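Local atomic coordinates of similar to N-acetyltransferase (Staphylococcus aureus subsp. aureus, PDB entry 4MBU), a protein that probably transfers an acetyl group from acetyl-coenzyme A to an amine substrate, as a member of the Gcn5-related N-acetyltransferase family. Residues A[118-123]-A[136-141]. Numbering follows the deposited sequence.
Sequences LVAGID and FNFKHA. With CD (cadmium ion), chain G.
Phe138 reaches with the far end of its ring to Leu118, where CZ lies 3.8 Å from Leu118 CD2 and only slightly farther from Leu118 CG. The two side chains meet at a slant. Leu118 has CG anti to its own nitrogen and beside its carbonyl carbon (chi1 -179°), which places the branch on the same ring end that the carbonyl oxygen meets. The neighbouring ring atom, Phe138 CE2, comes to 3.6 Å from Leu118 O, an oblique van der Waals approach to a carbonyl. The CB of Phe138 already points at strand 117-123, and with CG anti to the carbonyl carbon (chi1 -79°) the ring is extended away from its own C=O. Ala120 CB, two residues along that strand, is a looser neighbour at 4.5 Å from Phe138 CE2; its small methyl suits a place shared with the ring, His85 and His133. His133 also meets the Phe138 ring edge-to-face, and Ile107 of helix 98-112 packs on Leu118, enclosing this apolar pair in the core. On strand 117-123, Gly121 instead offers its backbone O to a cadmium ion at 2.5 Å. Just before Phe138, Asn137, with positive phi, is the C' residue of a Schellman motif ending helix 127-135. Phe138 thus pins the turn between helix 127-135 and strand 139-150 to strand 117-123, past the intervening strand 153-163, within the alpha/beta architecture of the GNAT fold.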
loop_
_atom_site.group_PDB
_atom_site.type_symbol
_atom_site.label_atom_id
_atom_site.label_comp_id
_atom_site.label_asym_id
_atom_site.label_seq_id
_atom_site.Cartn_x
_atom_site.Cartn_y
_atom_site.Cartn_z
ATOM N N LEU A 118 -0.591 17.259 6.081
ATOM C CA LEU A 118 -0.429 17.445 4.636
ATOM C C LEU A 118 -0.804 16.154 3.906
ATOM O O LEU A 118 -0.265 15.079 4.202
ATOM C CB LEU A 118 1.010 17.874 4.307
ATOM C CG LEU A 118 1.412 18.157 2.850
ATOM C CD1 LEU A 118 0.534 19.251 2.280
ATOM C CD2 LEU A 118 2.873 18.573 2.771
ATOM N N VAL A 119 -1.732 16.264 2.959
ATOM C CA VAL A 119 -2.283 15.107 2.247
ATOM C C VAL A 119 -1.932 15.141 0.747
ATOM O O VAL A 119 -1.973 16.197 0.095
ATOM C CB VAL A 119 -3.827 15.011 2.398
ATOM C CG1 VAL A 119 -4.356 13.765 1.690
ATOM C CG2 VAL A 119 -4.249 14.990 3.872
ATOM N N ALA A 120 -1.549 13.975 0.231
ATOM C CA ALA A 120 -1.313 13.763 -1.189
ATOM C C ALA A 120 -2.313 12.746 -1.701
ATOM O O ALA A 120 -2.436 11.646 -1.141
ATOM C CB ALA A 120 0.091 13.239 -1.427
ATOM N N GLY A 121 -3.035 13.114 -2.754
ATOM C CA GLY A 121 -3.811 12.136 -3.497
ATOM C C GLY A 121 -2.951 11.651 -4.648
ATOM O O GLY A 121 -2.674 12.398 -5.561
ATOM N N ILE A 122 -2.496 10.408 -4.612
ATOM C CA ILE A 122 -1.591 9.925 -5.646
ATOM C C ILE A 122 -2.230 8.730 -6.337
ATOM O O ILE A 122 -2.682 7.802 -5.663
ATOM C CB ILE A 122 -0.255 9.463 -5.027
ATOM C CG1 ILE A 122 0.375 10.559 -4.165
ATOM C CG2 ILE A 122 0.717 9.025 -6.103
ATOM C CD1 ILE A 122 1.624 10.079 -3.422
ATOM N N ASP A 123 -2.264 8.729 -7.668
ATOM C CA ASP A 123 -2.820 7.580 -8.385
ATOM C C ASP A 123 -2.000 6.353 -7.999
ATOM O O ASP A 123 -0.780 6.448 -7.906
ATOM C CB ASP A 123 -2.751 7.792 -9.897
ATOM C CG ASP A 123 -3.482 6.706 -10.662
ATOM O OD1 ASP A 123 -4.735 6.712 -10.631
ATOM O OD2 ASP A 123 -2.811 5.839 -11.273
ATOM N N PHE A 136 9.922 11.289 2.157
ATOM C CA PHE A 136 9.674 12.405 3.073
ATOM C C PHE A 136 8.777 11.999 4.242
ATOM O O PHE A 136 8.182 12.854 4.901
ATOM C CB PHE A 136 9.061 13.588 2.315
ATOM C CG PHE A 136 10.067 14.381 1.525
ATOM C CD1 PHE A 136 10.651 15.514 2.067
ATOM C CD2 PHE A 136 10.450 13.978 0.256
ATOM C CE1 PHE A 136 11.586 16.238 1.350
ATOM C CE2 PHE A 136 11.381 14.700 -0.462
ATOM C CZ PHE A 136 11.948 15.831 0.085
ATOM N N ASN A 137 8.670 10.693 4.476
ATOM C CA ASN A 137 7.952 10.159 5.633
ATOM C C ASN A 137 6.428 10.377 5.638
ATOM O O ASN A 137 5.804 10.459 6.704
ATOM C CB ASN A 137 8.606 10.660 6.925
ATOM C CG ASN A 137 10.078 10.278 7.011
ATOM O OD1 ASN A 137 10.447 9.121 6.767
ATOM N ND2 ASN A 137 10.929 11.254 7.338
ATOM N N PHE A 138 5.835 10.474 4.449
ATOM C CA PHE A 138 4.383 10.358 4.323
ATOM C C PHE A 138 4.017 8.901 4.593
ATOM O O PHE A 138 4.769 8.003 4.207
ATOM C CB PHE A 138 3.935 10.739 2.910
ATOM C CG PHE A 138 3.861 12.219 2.669
ATOM C CD1 PHE A 138 5.016 12.996 2.633
ATOM C CD2 PHE A 138 2.634 12.837 2.437
ATOM C CE1 PHE A 138 4.940 14.360 2.392
ATOM C CE2 PHE A 138 2.555 14.200 2.194
ATOM C CZ PHE A 138 3.706 14.964 2.176
ATOM N N LYS A 139 2.892 8.667 5.272
ATOM C CA LYS A 139 2.372 7.309 5.488
ATOM C C LYS A 139 1.186 7.029 4.570
ATOM O O LYS A 139 0.282 7.864 4.431
ATOM C CB LYS A 139 1.873 7.146 6.934
ATOM C CG LYS A 139 2.830 7.645 7.999
ATOM C CD LYS A 139 4.110 6.863 7.957
ATOM C CE LYS A 139 4.970 7.149 9.175
ATOM N NZ LYS A 139 6.275 6.439 9.028
ATOM N N HIS A 140 1.155 5.849 3.964
ATOM C CA HIS A 140 -0.012 5.462 3.175
ATOM C C HIS A 140 -1.201 5.305 4.123
ATOM O O HIS A 140 -1.191 4.449 5.021
ATOM C CB HIS A 140 0.246 4.163 2.425
ATOM C CG HIS A 140 -0.820 3.809 1.437
ATOM N ND1 HIS A 140 -0.912 2.571 0.848
ATOM C CD2 HIS A 140 -1.847 4.543 0.940
ATOM C CE1 HIS A 140 -1.949 2.541 0.035
ATOM N NE2 HIS A 140 -2.535 3.718 0.065
ATOM N N ALA A 141 -2.217 6.141 3.931
ATOM C CA ALA A 141 -3.355 6.189 4.853
ATOM C C ALA A 141 -4.539 5.406 4.314
ATOM O O ALA A 141 -5.459 5.073 5.061
ATOM C CB ALA A 141 -3.758 7.638 5.139
HETATM CD CD CD G . -2.494 14.744 -6.376
HETATM O O HOH W 1 -2.918 15.595 -4.048
#